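Local structure of uncharacterized conserved (Bdellovibrio bacteriovorus, 7O21) at the interface of chains A and B. The protein acts as a peptidoglycan LD-carboxypeptidase of the YkuD family, editing the cell wall asymmetrically to generate the curvature of this predatory bacterium. Sequence-based numbering; all coordinates share one arbitrary frame. Chains: chain A/B, Uncharacterized conserved.

Contact 1: the interface of chains A and B. Residues chain A 102-105, 108-109; chain B 225-226, 230, 234.
Where the loop A:Pro102 to A:Pro105 of the YkuD-type catalytic domain and the short helix 106-109 after it meet the NTF2-like domain of the other chain, A:Pro105 packs against both B:Phe226 and B:His234, its CD on the phenyl and its CB on the imidazole, and a hydrogen bond closes the patch at each end. B:His234, on helix 228-241, holds CG anti to the backbone N and beside the carbonyl carbon (chi1 -178°), which points the imidazole at the loop of chain A. Its NE2 gives a hydrogen bond of 2.7 Å to the backbone carbonyl O of A:Pro102, a residue that follows a cis peptide bond. The bond is fairly straight, 155° at the hydrogen, and the acceptor lies almost in the imidazole plane. One face of the same ring takes the peptide N of A:Pro105 near its rim, and the pyrrolidine crosses obliquely, bringing CB to 3.5 Å from ND1 of B:His234. B:Phe226 meets the proline tip to tip, its CZ 3.5 Å from CD of A:Pro105, while the carbonyl O of A:Lys103 sits at the phenyl edge, in the ring plane. At the other end the phenol OH of A:Tyr109 donates to the carbonyl O of B:Gly225 over 2.7 Å, approaching well off the C=O direction at 113°. That oxygen lies at the edge of the tyrosine ring, in its plane, and CB of A:Leu108 rests over one face. By gripping backbone carbonyls on both chains beside a proline that rests on both aromatic rings, the patch ties a loop near the predicted catalytic residues to the partner, and may help steady it if the dimer forms in the cell.

Contact 2: the interface of chains A and B. Residues chain A 267, 269, 276, 298; chain B 102-103.
Charge pairing leads here: B:Lys103 reaches out of its loop to meet A:Asp276 tip to tip, and its ammonium NZ forms a salt bridge and hydrogen bond of 2.9 Å with the carboxylate OD1. The lysine comes to the syn side of that oxygen, 33° out of the carboxylate plane. OD2 of A:Asp276 is also near, 3.3 Å from NZ of B:Lys103, so the ammonium group faces both oxygens while favouring one. With CG between its own backbone N and carbonyl carbon (chi1 57°), the aspartate presents its carboxylate to the lysine tip. Contacts with an aromatic face form the second kind. The lysine chain bends at chi2 (-59°) and then runs extended, crossing the indole of A:Trp298 at about a right angle. CE of B:Lys103 lies over the six-membered ring, 3.4 Å from its centroid, in a CH-pi contact. Farther along, NZ of B:Lys103 stands over the five-membered ring at 3.8 Å from its centroid, a cation-pi contact. The end of one side chain thus spans both rings while its ammonium group is met by both the carboxylate and the indole face, a pairing that would be expected to favour the charged lysine. Looser neighbours make up the rest: the amide NE2 of A:Gln267 is 4.2 Å from NZ of B:Lys103, and CB of A:Tyr269 flanks the same nitrogen. CG of B:Pro102 approaches OD2 of A:Asp276 at 4.3 Å. In the fold, the receiving residues stand on strands 260-270, 275-287 and 290-300 of the NTF2-like domain, where side chains from the sheet receive a lysine delivered by the catalytic-domain loop of the other chain.

Contact 1: the interface of chains A and B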
loop_
_atom_site.group_PDB
_atom_site.type_symbol
_atom_site.label_atom_id
_atom_site.label_comp_id
_atom_site.label_asym_id
_atom_site.label_seq_id
_atom_site.Cartn_x
_atom_site.Cartn_y
_atom_site.Cartn_z
ATOM N N PRO A 102 -13.596 11.194 15.524
ATOM C CA PRO A 102 -14.821 10.403 15.401
ATOM C C PRO A 102 -14.742 9.331 14.327
ATOM O O PRO A 102 -15.746 8.680 14.063
ATOM C CB PRO A 102 -15.852 11.456 14.986
ATOM C CG PRO A 102 -15.060 12.387 14.118
ATOM C CD PRO A 102 -13.663 12.423 14.710
ATOM N N LYS A 103 -13.583 9.150 13.728
ATOM C CA LYS A 103 -13.450 8.154 12.653
ATOM C C LYS A 103 -13.654 6.740 13.172
ATOM O O LYS A 103 -14.231 5.985 12.487
ATOM C CB LYS A 103 -12.108 8.300 11.940
ATOM C CG LYS A 103 -11.936 9.566 11.116
ATOM C CD LYS A 103 -13.056 9.796 10.131
ATOM C CE LYS A 103 -12.963 11.128 9.424
ATOM N NZ LYS A 103 -14.250 11.624 8.905
ATOM N N ILE A 104 -13.164 6.451 14.362
ATOM C CA ILE A 104 -13.263 5.089 14.884
ATOM C C ILE A 104 -13.923 5.081 16.258
ATOM O O ILE A 104 -13.735 6.016 17.051
ATOM C CB ILE A 104 -11.904 4.369 14.897
ATOM C CG1 ILE A 104 -10.871 5.171 15.681
ATOM C CG2 ILE A 104 -11.417 4.133 13.472
ATOM C CD1 ILE A 104 -9.617 4.354 16.016
ATOM N N PRO A 105 -14.704 4.050 16.572
ATOM C CA PRO A 105 -15.433 4.029 17.850
ATOM C C PRO A 105 -14.506 3.789 19.038
ATOM O O PRO A 105 -13.732 2.832 19.065
ATOM C CB PRO A 105 -16.418 2.866 17.676
ATOM C CG PRO A 105 -15.811 1.998 16.603
ATOM C CD PRO A 105 -15.108 2.949 15.678
ATOM N N LEU A 108 -14.592 0.242 20.719
ATOM C CA LEU A 108 -13.770 -0.835 20.187
ATOM C C LEU A 108 -12.279 -0.540 20.256
ATOM O O LEU A 108 -11.485 -1.480 20.369
ATOM C CB LEU A 108 -14.130 -1.111 18.719
ATOM C CG LEU A 108 -15.565 -1.522 18.393
ATOM C CD1 LEU A 108 -15.667 -1.839 16.903
ATOM C CD2 LEU A 108 -15.982 -2.712 19.217
ATOM N N TYR A 109 -11.881 0.730 20.169
ATOM C CA TYR A 109 -10.488 1.083 19.935
ATOM C C TYR A 109 -9.928 2.036 20.975
ATOM O O TYR A 109 -8.752 2.408 20.887
ATOM C CB TYR A 109 -10.325 1.671 18.520
ATOM C CG TYR A 109 -10.771 0.680 17.478
ATOM C CD1 TYR A 109 -10.113 -0.529 17.319
ATOM C CD2 TYR A 109 -11.878 0.945 16.667
ATOM C CE1 TYR A 109 -10.538 -1.450 16.399
ATOM C CE2 TYR A 109 -12.304 0.030 15.738
ATOM C CZ TYR A 109 -11.626 -1.160 15.601
ATOM O OH TYR A 109 -12.025 -2.103 14.696
ATOM N N GLY B 225 -11.167 -1.540 10.180
ATOM C CA GLY B 225 -11.754 -1.441 11.500
ATOM C C GLY B 225 -13.226 -1.785 11.598
ATOM O O GLY B 225 -13.764 -1.786 12.721
ATOM N N PHE B 226 -13.903 -2.064 10.476
ATOM C CA PHE B 226 -15.355 -2.159 10.480
ATOM C C PHE B 226 -15.860 -3.312 9.624
ATOM O O PHE B 226 -15.264 -3.668 8.604
ATOM C CB PHE B 226 -15.985 -0.906 9.873
ATOM C CG PHE B 226 -15.772 0.348 10.684
ATOM C CD1 PHE B 226 -16.577 0.623 11.781
ATOM C CD2 PHE B 226 -14.769 1.241 10.356
ATOM C CE1 PHE B 226 -16.399 1.772 12.527
ATOM C CE2 PHE B 226 -14.580 2.405 11.092
ATOM C CZ PHE B 226 -15.399 2.674 12.183
ATOM N N SER B 230 -20.667 -3.048 12.779
ATOM C CA SER B 230 -19.961 -2.056 13.580
ATOM C C SER B 230 -19.973 -0.683 12.921
ATOM O O SER B 230 -19.965 0.340 13.615
ATOM C CB SER B 230 -18.547 -2.527 13.908
ATOM O OG SER B 230 -17.792 -2.780 12.725
ATOM N N HIS B 234 -21.572 2.424 14.881
ATOM C CA HIS B 234 -20.816 3.646 15.110
ATOM C C HIS B 234 -21.571 4.862 14.580
ATOM O O HIS B 234 -21.605 5.912 15.233
ATOM C CB HIS B 234 -19.434 3.516 14.447
ATOM C CG HIS B 234 -18.536 4.692 14.661
ATOM N ND1 HIS B 234 -18.303 5.237 15.905
ATOM C CD2 HIS B 234 -17.810 5.428 13.788
ATOM C CE1 HIS B 234 -17.470 6.255 15.788
ATOM N NE2 HIS B 234 -17.156 6.394 14.513
#

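Contact 2: the interface of chains A and B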
loop_
_atom_site.group_PDB
_atom_site.type_symbol
_atom_site.label_atom_id
_atom_site.label_comp_id
_atom_site.label_asym_id
_atom_site.label_seq_id
_atom_site.Cartn_x
_atom_site.Cartn_y
_atom_site.Cartn_z
ATOM N N GLN A 267 20.375 3.461 0.787
ATOM C CA GLN A 267 21.370 2.957 -0.154
ATOM C C GLN A 267 21.771 4.042 -1.139
ATOM O O GLN A 267 20.909 4.692 -1.734
ATOM C CB GLN A 267 20.770 1.785 -0.921
ATOM C CG GLN A 267 21.610 1.275 -2.091
ATOM C CD GLN A 267 20.831 0.287 -2.946
ATOM O OE1 GLN A 267 20.631 -0.857 -2.551
ATOM N NE2 GLN A 267 20.342 0.740 -4.088
ATOM N N TYR A 269 23.757 4.309 -4.655
ATOM C CA TYR A 269 24.254 3.551 -5.800
ATOM C C TYR A 269 24.897 4.517 -6.784
ATOM O O TYR A 269 24.278 5.514 -7.169
ATOM C CB TYR A 269 23.091 2.846 -6.511
ATOM C CG TYR A 269 23.529 1.973 -7.669
ATOM C CD1 TYR A 269 23.639 2.486 -8.951
ATOM C CD2 TYR A 269 23.824 0.636 -7.464
ATOM C CE1 TYR A 269 24.045 1.679 -10.003
ATOM C CE2 TYR A 269 24.212 -0.173 -8.497
ATOM C CZ TYR A 269 24.335 0.356 -9.756
ATOM O OH TYR A 269 24.718 -0.476 -10.776
ATOM N N ASP A 276 22.191 7.500 -7.367
ATOM C CA ASP A 276 20.874 7.614 -6.761
ATOM C C ASP A 276 20.905 7.164 -5.306
ATOM O O ASP A 276 21.757 6.373 -4.890
ATOM C CB ASP A 276 19.757 6.905 -7.559
ATOM C CG ASP A 276 20.029 5.441 -7.773
ATOM O OD1 ASP A 276 20.075 4.686 -6.781
ATOM O OD2 ASP A 276 20.166 5.028 -8.942
ATOM N N TRP A 298 13.103 -1.127 -3.598
ATOM C CA TRP A 298 13.825 0.138 -3.615
ATOM C C TRP A 298 12.811 1.245 -3.856
ATOM O O TRP A 298 11.959 1.131 -4.748
ATOM C CB TRP A 298 14.902 0.143 -4.714
ATOM C CG TRP A 298 15.774 1.396 -4.767
ATOM C CD1 TRP A 298 16.989 1.581 -4.166
ATOM C CD2 TRP A 298 15.509 2.600 -5.510
ATOM N NE1 TRP A 298 17.481 2.831 -4.464
ATOM C CE2 TRP A 298 16.588 3.478 -5.277
ATOM C CE3 TRP A 298 14.453 3.026 -6.321
ATOM C CZ2 TRP A 298 16.653 4.756 -5.851
ATOM C CZ3 TRP A 298 14.519 4.297 -6.883
ATOM C CH2 TRP A 298 15.611 5.142 -6.642
ATOM N N PRO B 102 18.522 3.255 -14.180
ATOM C CA PRO B 102 18.968 1.868 -14.331
ATOM C C PRO B 102 18.163 0.864 -13.505
ATOM O O PRO B 102 18.530 -0.303 -13.469
ATOM C CB PRO B 102 20.387 1.925 -13.768
ATOM C CG PRO B 102 20.272 2.916 -12.662
ATOM C CD PRO B 102 19.334 3.979 -13.186
ATOM N N LYS B 103 17.085 1.305 -12.845
ATOM C CA LYS B 103 16.333 0.381 -12.004
ATOM C C LYS B 103 15.618 -0.678 -12.835
ATOM O O LYS B 103 15.483 -1.829 -12.403
ATOM C CB LYS B 103 15.346 1.154 -11.135
ATOM C CG LYS B 103 15.996 2.219 -10.264
ATOM C CD LYS B 103 17.039 1.624 -9.311
ATOM C CE LYS B 103 17.659 2.714 -8.439
ATOM N NZ LYS B 103 18.909 2.252 -7.752
#

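The centres of the C-alpha atoms of contact 1 and contact 2 are about 41 Å apart, near opposite ends of a two-fold interface, and both contacts pair a catalytic domain with the NTF2-like domain of the other chain. They share the segment of residues 102 and 103, taken from chain A in contact 1 and from chain B in contact 2. By symmetry each copy of this loop therefore makes both sets of contacts, its backbone carbonyl at residue 102 and the proline at 105 serving one and its lysine side chain the other. Such reciprocal clasping is consistent with a head-to-tail dimer, although the structure alone does not show that it forms in the cell.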